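Local structure of acetone carboxylase alpha subunit (Xanthobacter autotrophicus Py2, 5M45) at residues H150-H155 with T174-T179; G185-G190 with A452-E457; F195-S200 with R394-Y399; E89-L94 with G107-V112. The protein belongs to the hydantoinase B/oxoprolinase family and holds a manganese ion deep inside a subunit of a six-chain enzyme assembly. All blocks are in the same frame, centred on the assembly; numbering follows the deposited sequence.

Interaction 1: residues H150-H155 with T174-T179; sequences HPCDIH and THVIDT. With MN (manganese (II) ion), chain M.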
loop_
_atom_site.group_PDB
_atom_site.type_symbol
_atom_site.label_atom_id
_atom_site.label_comp_id
_atom_site.label_asym_id
_atom_site.label_seq_id
_atom_site.Cartn_x
_atom_site.Cartn_y
_atom_site.Cartn_z
ATOM N N HIS A 150 10.709 -0.211 10.708
ATOM C CA HIS A 150 9.577 -0.930 10.098
ATOM C C HIS A 150 8.426 0.038 9.854
ATOM O O HIS A 150 8.425 1.129 10.422
ATOM C CB HIS A 150 9.121 -2.167 10.938
ATOM C CG HIS A 150 8.621 -1.866 12.321
ATOM N ND1 HIS A 150 7.993 -2.814 13.091
ATOM C CD2 HIS A 150 8.638 -0.740 13.072
ATOM C CE1 HIS A 150 7.710 -2.310 14.283
ATOM N NE2 HIS A 150 8.091 -1.054 14.296
ATOM N N PRO A 151 7.447 -0.346 9.020
ATOM C CA PRO A 151 6.349 0.589 8.704
ATOM C C PRO A 151 5.517 1.115 9.893
ATOM O O PRO A 151 5.088 2.273 9.861
ATOM C CB PRO A 151 5.488 -0.195 7.716
ATOM C CG PRO A 151 6.474 -1.144 7.050
ATOM C CD PRO A 151 7.389 -1.566 8.168
ATOM N N CYS A 152 5.351 0.341 10.967
ATOM C CA CYS A 152 4.602 0.806 12.122
ATOM C C CYS A 152 5.206 1.980 12.941
ATOM O O CYS A 152 4.510 2.555 13.802
ATOM C CB CYS A 152 4.221 -0.345 13.041
ATOM S SG CYS A 152 2.824 -1.306 12.388
ATOM N N ASP A 153 6.485 2.325 12.709
ATOM C CA ASP A 153 7.050 3.507 13.320
ATOM C C ASP A 153 6.894 4.704 12.363
ATOM O O ASP A 153 7.673 4.852 11.406
ATOM C CB ASP A 153 8.490 3.286 13.729
ATOM C CG ASP A 153 8.622 2.300 14.868
ATOM O OD1 ASP A 153 7.628 2.097 15.616
ATOM O OD2 ASP A 153 9.713 1.695 15.047
ATOM N N ILE A 154 5.895 5.530 12.623
ATOM C CA ILE A 154 5.581 6.639 11.742
ATOM C C ILE A 154 6.265 7.930 12.221
ATOM O O ILE A 154 6.142 8.303 13.417
ATOM C CB ILE A 154 4.049 6.901 11.681
ATOM C CG1 ILE A 154 3.256 5.604 11.377
ATOM C CG2 ILE A 154 3.745 8.008 10.686
ATOM C CD1 ILE A 154 3.522 5.012 10.014
ATOM N N HIS A 155 6.958 8.595 11.298
ATOM C CA HIS A 155 7.605 9.896 11.548
ATOM C C HIS A 155 6.760 11.085 11.022
ATOM O O HIS A 155 6.243 11.014 9.902
ATOM C CB HIS A 155 8.982 10.032 10.864
ATOM C CG HIS A 155 9.860 8.830 10.962
ATOM N ND1 HIS A 155 10.831 8.555 10.020
ATOM C CD2 HIS A 155 9.955 7.857 11.900
ATOM C CE1 HIS A 155 11.478 7.446 10.369
ATOM N NE2 HIS A 155 10.954 7.002 11.504
ATOM N N THR A 174 5.837 7.863 16.598
ATOM C CA THR A 174 5.016 6.970 17.437
ATOM C C THR A 174 4.977 5.574 16.799
ATOM O O THR A 174 4.806 5.449 15.572
ATOM C CB THR A 174 3.539 7.405 17.555
ATOM O OG1 THR A 174 2.981 7.556 16.246
ATOM C CG2 THR A 174 3.380 8.712 18.302
ATOM N N HIS A 175 5.106 4.536 17.612
ATOM C CA HIS A 175 4.766 3.177 17.165
ATOM C C HIS A 175 3.240 3.028 17.105
ATOM O O HIS A 175 2.591 3.115 18.145
ATOM C CB HIS A 175 5.337 2.099 18.103
ATOM C CG HIS A 175 4.917 0.710 17.708
ATOM N ND1 HIS A 175 5.734 -0.159 17.024
ATOM C CD2 HIS A 175 3.709 0.093 17.801
ATOM C CE1 HIS A 175 5.061 -1.264 16.736
ATOM N NE2 HIS A 175 3.834 -1.141 17.204
ATOM N N VAL A 176 2.684 2.820 15.903
ATOM C CA VAL A 176 1.204 2.630 15.724
ATOM C C VAL A 176 0.845 1.139 15.730
ATOM O O VAL A 176 1.707 0.270 15.457
ATOM C CB VAL A 176 0.652 3.315 14.457
ATOM C CG1 VAL A 176 1.043 4.797 14.446
ATOM C CG2 VAL A 176 1.138 2.627 13.154
ATOM N N ILE A 177 -0.424 0.835 16.005
ATOM C CA ILE A 177 -0.854 -0.551 16.191
ATOM C C ILE A 177 -0.702 -1.378 14.896
ATOM O O ILE A 177 -0.192 -2.514 14.937
ATOM C CB ILE A 177 -2.297 -0.666 16.760
ATOM C CG1 ILE A 177 -2.385 0.030 18.120
ATOM C CG2 ILE A 177 -2.729 -2.161 16.857
ATOM C CD1 ILE A 177 -3.813 0.228 18.624
ATOM N N ASP A 178 -1.142 -0.836 13.763
ATOM C CA ASP A 178 -0.996 -1.512 12.489
ATOM C C ASP A 178 -0.936 -0.539 11.322
ATOM O O ASP A 178 -1.445 0.607 11.427
ATOM C CB ASP A 178 -2.073 -2.592 12.247
ATOM C CG ASP A 178 -3.374 -2.046 11.617
ATOM O OD1 ASP A 178 -4.190 -1.405 12.325
ATOM O OD2 ASP A 178 -3.619 -2.281 10.407
ATOM N N THR A 179 -0.333 -1.020 10.208
ATOM C CA THR A 179 -0.264 -0.286 8.969
ATOM C C THR A 179 -0.887 -1.041 7.790
ATOM O O THR A 179 -0.574 -0.751 6.642
ATOM C CB THR A 179 1.189 0.169 8.626
ATOM O OG1 THR A 179 2.116 -0.898 8.799
ATOM C CG2 THR A 179 1.605 1.313 9.546
HETATM MN MN MN M . 7.884 0.170 16.264
#
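The imidazoles of His150 and His175 meet rim to rim, neither lying over the other, with planes at 48° and centroids 5.5 Å apart. Over one face of the His175 ring sits Cys152 CB, a CH-pi contact 4.3 Å from the centroid; His150 NE2 lies at the edge of that ring, near its plane. Cys152 CB also covers one face of the His150 ring toward the rim, while Asp153 CG lies in plane at that ring's edge. Manganese sits between the rings, bound by His150 NE2 and His175 ND1, each at 2.3 Å. Asp153 OD1 adds a short bond (2.0 Å), its carboxylate turned 72° from the His175 ring; OD2 lies at 2.7 Å, a weak second contact at most. Two further atoms from outside these segments also bind the ion. His175 CG is anti to its backbone N (chi1 176°), which puts CG on the face of the sheet that Asp153 shares. The other ring nitrogens are tied down too, His150 ND1 by Ser398 O and His175 NE2 by Ser186 OG. Beneath, Val176 N donates to Cys152 O at 2.8 Å, and Ile154 and Thr174 exchange two backbone bonds. On the sheet face away from manganese, Ile154 CG1 packs on Val176 CG1, 3.9 Å away. A type I turn, His150 to Asp153, leads into the open end of an antiparallel beta hairpin; turn and hairpin together carry a buried His-Asp-His metal site.

Interaction 2: residues G185-G190 with A452-E457; sequences GSMATG and AVNSFE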
loop_
_atom_site.group_PDB
_atom_site.type_symbol
_atom_site.label_atom_id
_atom_site.label_comp_id
_atom_site.label_asym_id
_atom_site.label_seq_id
_atom_site.Cartn_x
_atom_site.Cartn_y
_atom_site.Cartn_z
ATOM N N GLY A 185 -1.371 -7.060 12.905
ATOM C CA GLY A 185 -0.495 -6.741 14.035
ATOM C C GLY A 185 0.596 -5.778 13.575
ATOM O O GLY A 185 0.661 -5.439 12.377
ATOM N N SER A 186 1.473 -5.366 14.500
ATOM C CA SER A 186 2.617 -4.499 14.164
ATOM C C SER A 186 3.805 -5.298 13.634
ATOM O O SER A 186 4.484 -4.853 12.706
ATOM C CB SER A 186 3.088 -3.686 15.370
ATOM O OG SER A 186 2.049 -3.110 16.153
ATOM N N MET A 187 4.048 -6.473 14.230
ATOM C CA MET A 187 5.207 -7.336 13.940
ATOM C C MET A 187 4.771 -8.521 13.071
ATOM O O MET A 187 4.944 -9.693 13.407
ATOM C CB MET A 187 5.800 -7.853 15.259
ATOM C CG MET A 187 5.996 -6.830 16.363
ATOM S SD MET A 187 6.857 -5.302 15.870
ATOM C CE MET A 187 6.986 -4.547 17.479
ATOM N N ALA A 188 4.153 -8.172 11.941
ATOM C CA ALA A 188 3.266 -9.069 11.230
ATOM C C ALA A 188 4.008 -10.136 10.402
ATOM O O ALA A 188 5.139 -9.911 9.938
ATOM C CB ALA A 188 2.391 -8.243 10.311
ATOM N N THR A 189 3.339 -11.282 10.266
ATOM C CA THR A 189 3.721 -12.377 9.397
ATOM C C THR A 189 2.608 -12.570 8.354
ATOM O O THR A 189 1.481 -12.107 8.561
ATOM C CB THR A 189 3.856 -13.693 10.158
ATOM O OG1 THR A 189 2.601 -14.005 10.790
ATOM C CG2 THR A 189 4.929 -13.594 11.224
ATOM N N GLY A 190 2.943 -13.278 7.279
ATOM C CA GLY A 190 2.010 -13.570 6.184
ATOM C C GLY A 190 2.555 -13.152 4.858
ATOM O O GLY A 190 2.676 -13.974 3.951
ATOM N N ALA A 452 -7.131 -4.519 15.282
ATOM C CA ALA A 452 -5.968 -5.383 15.439
ATOM C C ALA A 452 -5.352 -5.136 16.817
ATOM O O ALA A 452 -5.564 -4.088 17.422
ATOM C CB ALA A 452 -4.938 -5.120 14.342
ATOM N N VAL A 453 -4.647 -6.138 17.313
ATOM C CA VAL A 453 -3.933 -6.053 18.595
ATOM C C VAL A 453 -2.420 -6.324 18.406
ATOM O O VAL A 453 -2.002 -7.000 17.434
ATOM C CB VAL A 453 -4.523 -6.980 19.681
ATOM C CG1 VAL A 453 -5.988 -6.653 19.903
ATOM C CG2 VAL A 453 -4.412 -8.470 19.343
ATOM N N ASN A 454 -1.635 -5.762 19.322
ATOM C CA ASN A 454 -0.192 -5.945 19.343
ATOM C C ASN A 454 0.308 -5.611 20.749
ATOM O O ASN A 454 0.611 -4.455 21.039
ATOM C CB ASN A 454 0.504 -5.073 18.296
ATOM C CG ASN A 454 1.978 -5.455 18.107
ATOM O OD1 ASN A 454 2.327 -6.161 17.177
ATOM N ND2 ASN A 454 2.849 -4.970 18.999
ATOM N N SER A 455 0.378 -6.620 21.621
ATOM C CA SER A 455 0.700 -6.386 23.020
ATOM C C SER A 455 2.156 -5.963 23.207
ATOM O O SER A 455 3.097 -6.637 22.668
ATOM C CB SER A 455 0.475 -7.648 23.870
ATOM O OG SER A 455 0.865 -7.399 25.201
ATOM N N PHE A 456 2.348 -4.908 24.011
ATOM C CA PHE A 456 3.691 -4.457 24.432
ATOM C C PHE A 456 4.086 -4.974 25.847
ATOM O O PHE A 456 4.944 -4.387 26.516
ATOM C CB PHE A 456 3.840 -2.920 24.281
ATOM C CG PHE A 456 4.449 -2.498 22.953
ATOM C CD1 PHE A 456 3.725 -2.593 21.776
ATOM C CD2 PHE A 456 5.751 -1.977 22.888
ATOM C CE1 PHE A 456 4.279 -2.219 20.565
ATOM C CE2 PHE A 456 6.302 -1.623 21.697
ATOM C CZ PHE A 456 5.573 -1.716 20.524
ATOM N N GLU A 457 3.552 -6.134 26.240
ATOM C CA GLU A 457 4.053 -6.847 27.422
ATOM C C GLU A 457 5.552 -7.162 27.237
ATOM O O GLU A 457 6.252 -7.161 28.230
ATOM C CB GLU A 457 3.242 -8.137 27.729
ATOM C CG GLU A 457 1.917 -7.834 28.427
ATOM C CD GLU A 457 1.174 -9.050 28.962
ATOM O OE1 GLU A 457 1.255 -10.172 28.400
ATOM O OE2 GLU A 457 0.478 -8.853 29.998
#
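Asn454 OD1 takes two backbone N-H groups from the loop 185-190. Ser186 N donates to it over 2.9 Å, with an angle of 144° at the hydrogen, approaching from above the carbonyl plane; Met187 N adds a weak bond to OD1 at 3.4 Å. Asn454 CG stands anti to the backbone N (chi1 -168°), which brings CG across toward Ser186. There Ser186 lies closely against it, with OG 3.1 Å from Asn454 CG, a contact without a hydrogen bond. Gly185 passes alongside the strand, its CA 3.7 Å from Val453 O. Farther along, the Met187 chain bends at chi2, and its CE ends 4.4 Å from Phe456 CZ.

One step out, the Ser186 hydroxyl has Ile177 O as a partner besides the ring of His175, a manganese ligand, so Ser186 belongs to the metal's second shell. Phe456 packs edge-to-face with the same imidazole, and the Met187 side chain touches His150 while lying about 5 Å from the metal and about 3 Å from a bound acetate ion. Asn454 itself belongs to strand 450-454, an outermost strand of a four-stranded antiparallel sheet, where Val453 is paired with Gly441.

Chemically, a neutral amide oxygen accepts from two buried peptide N-H groups here, one of them weakly, without bringing a further charge near the cation. With the Ser186 hydroxyl engaged by Ile177 and His175, Asn454 probably acts on the site indirectly, through the loop backbone.

Interaction 3: residues F195-S200 with R394-Y399; sequences FGDGYS and RVAFSY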
loop_
_atom_site.group_PDB
_atom_site.type_symbol
_atom_site.label_atom_id
_atom_site.label_comp_id
_atom_site.label_asym_id
_atom_site.label_seq_id
_atom_site.Cartn_x
_atom_site.Cartn_y
_atom_site.Cartn_z
ATOM N N PHE A 195 5.518 -5.910 -0.931
ATOM C CA PHE A 195 4.137 -5.989 -1.444
ATOM C C PHE A 195 3.261 -6.771 -0.425
ATOM O O PHE A 195 3.338 -8.013 -0.338
ATOM C CB PHE A 195 4.156 -6.581 -2.849
ATOM C CG PHE A 195 5.257 -6.027 -3.724
ATOM C CD1 PHE A 195 5.355 -4.648 -3.957
ATOM C CD2 PHE A 195 6.205 -6.860 -4.298
ATOM C CE1 PHE A 195 6.391 -4.129 -4.724
ATOM C CE2 PHE A 195 7.237 -6.317 -5.096
ATOM C CZ PHE A 195 7.344 -4.956 -5.270
ATOM N N GLY A 196 2.489 -6.038 0.387
ATOM C CA GLY A 196 1.778 -6.621 1.550
ATOM C C GLY A 196 2.405 -6.356 2.927
ATOM O O GLY A 196 1.882 -6.843 3.935
ATOM N N ASP A 197 3.510 -5.595 2.984
ATOM C CA ASP A 197 4.252 -5.344 4.226
ATOM C C ASP A 197 3.715 -4.086 4.967
ATOM O O ASP A 197 4.253 -3.714 6.008
ATOM C CB ASP A 197 5.755 -5.184 3.917
ATOM C CG ASP A 197 6.656 -5.240 5.161
ATOM O OD1 ASP A 197 6.462 -6.123 6.074
ATOM O OD2 ASP A 197 7.618 -4.427 5.210
ATOM N N GLY A 198 2.664 -3.454 4.436
ATOM C CA GLY A 198 2.073 -2.276 5.077
ATOM C C GLY A 198 2.137 -1.003 4.218
ATOM O O GLY A 198 2.914 -0.903 3.269
ATOM N N TYR A 199 1.298 -0.051 4.571
ATOM C CA TYR A 199 1.270 1.316 3.985
ATOM C C TYR A 199 2.645 1.987 4.212
ATOM O O TYR A 199 3.063 2.162 5.354
ATOM C CB TYR A 199 0.170 2.122 4.684
ATOM C CG TYR A 199 -0.208 3.480 4.068
ATOM C CD1 TYR A 199 -0.702 3.571 2.766
ATOM C CD2 TYR A 199 -0.148 4.642 4.822
ATOM C CE1 TYR A 199 -1.090 4.820 2.221
ATOM C CE2 TYR A 199 -0.548 5.880 4.311
ATOM C CZ TYR A 199 -1.015 5.969 3.004
ATOM O OH TYR A 199 -1.439 7.213 2.493
ATOM N N SER A 200 3.347 2.312 3.120
ATOM C CA SER A 200 4.728 2.819 3.163
ATOM C C SER A 200 4.764 4.194 2.493
ATOM O O SER A 200 4.360 4.338 1.325
ATOM C CB SER A 200 5.718 1.868 2.473
ATOM O OG SER A 200 7.096 2.259 2.696
ATOM N N ARG A 394 12.813 -5.346 -2.886
ATOM C CA ARG A 394 11.587 -6.099 -2.540
ATOM C C ARG A 394 11.486 -6.583 -1.101
ATOM O O ARG A 394 10.460 -7.155 -0.757
ATOM C CB ARG A 394 11.402 -7.320 -3.465
ATOM C CG ARG A 394 11.179 -6.938 -4.926
ATOM C CD ARG A 394 11.289 -8.135 -5.860
ATOM N NE ARG A 394 12.626 -8.663 -5.817
ATOM C CZ ARG A 394 13.017 -9.812 -6.350
ATOM N NH1 ARG A 394 12.159 -10.605 -6.994
ATOM N NH2 ARG A 394 14.272 -10.188 -6.211
ATOM N N VAL A 395 12.523 -6.386 -0.278
ATOM C CA VAL A 395 12.555 -7.011 1.042
ATOM C C VAL A 395 11.433 -6.446 1.954
ATOM O O VAL A 395 11.053 -5.248 1.828
ATOM C CB VAL A 395 13.933 -6.932 1.742
ATOM C CG1 VAL A 395 14.984 -7.680 0.913
ATOM C CG2 VAL A 395 14.369 -5.500 2.008
ATOM N N ALA A 396 10.941 -7.309 2.850
ATOM C CA ALA A 396 9.982 -6.908 3.889
ATOM C C ALA A 396 10.669 -6.677 5.260
ATOM O O ALA A 396 11.726 -7.276 5.561
ATOM C CB ALA A 396 8.899 -7.961 4.015
ATOM N N PHE A 397 10.045 -5.824 6.066
ATOM C CA PHE A 397 10.610 -5.272 7.302
ATOM C C PHE A 397 9.697 -5.308 8.557
ATOM O O PHE A 397 10.152 -4.865 9.621
ATOM C CB PHE A 397 10.930 -3.776 7.092
ATOM C CG PHE A 397 11.868 -3.455 5.956
ATOM C CD1 PHE A 397 13.228 -3.379 6.173
ATOM C CD2 PHE A 397 11.366 -3.130 4.692
ATOM C CE1 PHE A 397 14.095 -3.008 5.120
ATOM C CE2 PHE A 397 12.213 -2.727 3.659
ATOM C CZ PHE A 397 13.585 -2.667 3.872
ATOM N N SER A 398 8.449 -5.762 8.469
ATOM C CA SER A 398 7.492 -5.532 9.600
ATOM C C SER A 398 8.024 -5.948 10.974
ATOM O O SER A 398 7.642 -5.340 11.972
ATOM C CB SER A 398 6.130 -6.228 9.382
ATOM O OG SER A 398 5.320 -5.513 8.442
ATOM N N TYR A 399 8.830 -7.012 11.042
ATOM C CA TYR A 399 9.428 -7.460 12.299
ATOM C C TYR A 399 10.973 -7.551 12.223
ATOM O O TYR A 399 11.597 -8.552 12.601
ATOM C CB TYR A 399 8.773 -8.735 12.857
ATOM C CG TYR A 399 9.255 -9.012 14.278
ATOM C CD1 TYR A 399 9.325 -8.012 15.219
ATOM C CD2 TYR A 399 9.678 -10.282 14.647
ATOM C CE1 TYR A 399 9.801 -8.257 16.515
ATOM C CE2 TYR A 399 10.168 -10.548 15.938
ATOM C CZ TYR A 399 10.247 -9.538 16.854
ATOM O OH TYR A 399 10.749 -9.768 18.126
#
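Asp197 reaches the loop 394-399 with its whole side chain, and CB makes the first touch, 4.2 Å from Ala396 CB. CG stands anti to the backbone N (chi1 -167°), which sets it toward the 394-399 loop, and CG lies 3.7 Å from Ala396 CB. OD1 is gripped twice by Ser398: OG donates to it at 2.7 Å from well above the carboxylate plane, 56° out, and the backbone N donates at 3.1 Å to the syn lone pair. Gln191 NE2 gives OD1 a further partner. OD2 takes the N-H of Phe397 at 2.9 Å, from the opposite side of the plane, in a fairly straight bond of 161°; it also lies near the edge of the Phe397 ring, 4.0 Å from CD2.

One carboxylate thus spans two consecutive main-chain N-H groups, joining the loop between strands 165-175 and 204-208 to the loop that runs into helix 401-422. The N-H and hydroxyl dipoles gathered on this buried group would be expected to favour its charged form. Through its carbonyl, Ser398 also reaches the manganese ligand His150, so Asp197 may help place that ring indirectly.

Toward the other end of the contact, Phe195 CE2 meets Arg394 CG at 4.0 Å, the two side chains crossing obliquely. The guanidinium leads away to a salt bridge with Asp392, and Phe195 also packs on Gly180 of a second subunit of this protein.

Interaction 4: residues E89-L94 with G107-V112; sequences ELCFTL and GIIIHV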
loop_
_atom_site.group_PDB
_atom_site.type_symbol
_atom_site.label_atom_id
_atom_site.label_comp_id
_atom_site.label_asym_id
_atom_site.label_seq_id
_atom_site.Cartn_x
_atom_site.Cartn_y
_atom_site.Cartn_z
ATOM N N GLU A 89 5.926 4.586 24.081
ATOM C CA GLU A 89 6.688 4.216 22.856
ATOM C C GLU A 89 6.574 5.326 21.801
ATOM O O GLU A 89 5.890 5.187 20.777
ATOM C CB GLU A 89 6.295 2.828 22.321
ATOM C CG GLU A 89 6.160 1.704 23.366
ATOM C CD GLU A 89 7.325 1.524 24.321
ATOM O OE1 GLU A 89 7.172 0.754 25.293
ATOM O OE2 GLU A 89 8.434 2.123 24.116
ATOM N N LEU A 90 7.199 6.463 22.127
ATOM C CA LEU A 90 7.288 7.654 21.273
ATOM C C LEU A 90 8.589 8.386 21.595
ATOM O O LEU A 90 9.227 8.102 22.610
ATOM C CB LEU A 90 6.059 8.591 21.417
ATOM C CG LEU A 90 5.938 9.517 22.628
ATOM C CD1 LEU A 90 4.846 10.564 22.407
ATOM C CD2 LEU A 90 5.707 8.749 23.923
ATOM N N CYS A 91 8.971 9.306 20.716
ATOM C CA CYS A 91 10.250 10.067 20.862
ATOM C C CYS A 91 10.163 11.365 20.059
ATOM O O CYS A 91 9.599 11.369 18.959
ATOM C CB CYS A 91 11.406 9.212 20.378
ATOM S SG CYS A 91 13.061 9.936 20.410
ATOM N N PHE A 92 10.723 12.449 20.605
ATOM C CA PHE A 92 10.885 13.728 19.898
ATOM C C PHE A 92 12.348 14.183 19.915
ATOM O O PHE A 92 13.025 14.097 20.963
ATOM C CB PHE A 92 10.011 14.824 20.514
ATOM C CG PHE A 92 8.530 14.577 20.332
ATOM C CD1 PHE A 92 7.899 14.893 19.127
ATOM C CD2 PHE A 92 7.777 13.990 21.337
ATOM C CE1 PHE A 92 6.546 14.642 18.945
ATOM C CE2 PHE A 92 6.415 13.755 21.165
ATOM C CZ PHE A 92 5.803 14.071 19.972
ATOM N N THR A 93 12.821 14.637 18.766
ATOM C CA THR A 93 14.216 14.913 18.549
ATOM C C THR A 93 14.407 16.264 17.786
ATOM O O THR A 93 13.657 16.581 16.823
ATOM C CB THR A 93 14.884 13.737 17.811
ATOM O OG1 THR A 93 14.650 12.503 18.528
ATOM C CG2 THR A 93 16.399 13.978 17.681
ATOM N N LEU A 94 15.412 17.044 18.223
ATOM C CA LEU A 94 15.743 18.350 17.613
ATOM C C LEU A 94 16.999 18.201 16.730
ATOM O O LEU A 94 18.001 17.641 17.196
ATOM C CB LEU A 94 15.944 19.410 18.701
ATOM C CG LEU A 94 16.405 20.815 18.273
ATOM C CD1 LEU A 94 15.424 21.485 17.312
ATOM C CD2 LEU A 94 16.610 21.661 19.525
ATOM N N GLY A 107 12.784 7.368 25.498
ATOM C CA GLY A 107 11.772 6.578 24.789
ATOM C C GLY A 107 12.419 5.772 23.650
ATOM O O GLY A 107 13.492 5.208 23.836
ATOM N N ILE A 108 11.775 5.733 22.468
ATOM C CA ILE A 108 12.250 4.889 21.355
ATOM C C ILE A 108 13.299 5.607 20.515
ATOM O O ILE A 108 13.048 5.995 19.321
ATOM C CB ILE A 108 11.102 4.260 20.511
ATOM C CG1 ILE A 108 10.026 5.285 20.081
ATOM C CG2 ILE A 108 10.451 3.121 21.328
ATOM C CD1 ILE A 108 9.068 4.757 19.027
ATOM N N ILE A 109 14.486 5.747 21.097
ATOM C CA ILE A 109 15.488 6.671 20.573
ATOM C C ILE A 109 16.305 6.117 19.419
ATOM O O ILE A 109 17.143 6.833 18.898
ATOM C CB ILE A 109 16.420 7.268 21.676
ATOM C CG1 ILE A 109 17.309 6.202 22.321
ATOM C CG2 ILE A 109 15.602 8.044 22.702
ATOM C CD1 ILE A 109 18.310 6.783 23.301
ATOM N N ILE A 110 16.038 4.891 18.969
ATOM C CA ILE A 110 16.580 4.420 17.670
ATOM C C ILE A 110 16.193 5.386 16.554
ATOM O O ILE A 110 16.907 5.523 15.556
ATOM C CB ILE A 110 16.158 2.944 17.344
ATOM C CG1 ILE A 110 17.079 2.330 16.277
ATOM C CG2 ILE A 110 14.688 2.864 16.916
ATOM C CD1 ILE A 110 16.960 0.825 16.175
ATOM N N HIS A 111 15.075 6.093 16.726
ATOM C CA HIS A 111 14.584 7.021 15.705
ATOM C C HIS A 111 15.289 8.367 15.662
ATOM O O HIS A 111 15.068 9.150 14.726
ATOM C CB HIS A 111 13.055 7.146 15.797
ATOM C CG HIS A 111 12.366 5.841 15.571
ATOM N ND1 HIS A 111 12.248 5.273 14.321
ATOM C CD2 HIS A 111 11.835 4.948 16.437
ATOM C CE1 HIS A 111 11.652 4.101 14.430
ATOM N NE2 HIS A 111 11.386 3.885 15.706
ATOM N N VAL A 112 16.184 8.627 16.608
ATOM C CA VAL A 112 17.128 9.749 16.491
ATOM C C VAL A 112 17.870 9.577 15.138
ATOM O O VAL A 112 17.886 10.501 14.308
ATOM C CB VAL A 112 18.113 9.830 17.687
ATOM C CG1 VAL A 112 19.237 10.805 17.418
ATOM C CG2 VAL A 112 17.390 10.191 18.982
#
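An inverse gamma turn centred on Ile108, close to the manganese site, lies against Glu89, Leu90 and Cys91 at the start of strand 90-95. Gly107 adopts a positive phi (100°), and its CA passes 3.7 Å from Leu90 O. That same oxygen receives a weak bond from Ile108 N at 3.5 Å. The Ile108 side chain folds over the strand entrance: CD1 lies 3.7 Å from Glu89 O, and CG2 lies 3.6 Å from Glu89 OE2, whose polar partner is Asn480 ND2. Cys91 SG, anti to its backbone N (chi1 178°), reaches Ile109 CG2 at 3.9 Å, while CB of the same cysteine rests on Ile108 CG1 at 4.2 Å. Farther along, Thr93 and Val112 cross at about a right angle, with OG1 of the threonine 3.6 Å from Val112 CG2; that hydroxyl is hydrogen-bonded to Thr104 OG1.

The strand lies between 101-104 and 165-175 in the antiparallel sheet, pairing Cys91 with Val173 and Phe92 with Ser105. The chain then continues from the turn into helix 111-124, and Ile109 and Ile110 pack on helix 349-361.

In the fold
Interaction 1 holds the manganese ion, and each of the other three touches interaction 1 from a different direction. Interaction 2, its centre 11 Å away, reaches the His175 side, where Ser186 OG lies 2.9 Å from His175 NE2. Interaction 3, 12 Å away, reaches the His150 side: His150 ND1 lies 2.8 Å from Ser398 O. Interaction 4, 13 Å away, shares the same sheet, strands 90-95 and 165-175 being neighbours in it, and its His111 approaches Asp153. Interactions 2 and 3 also meet directly, Met187 packing on Tyr399, with interaction 3 nested in the long loop that interaction 2 closes. Interactions 3 and 4 stand about 22 Å apart between centres, without touching.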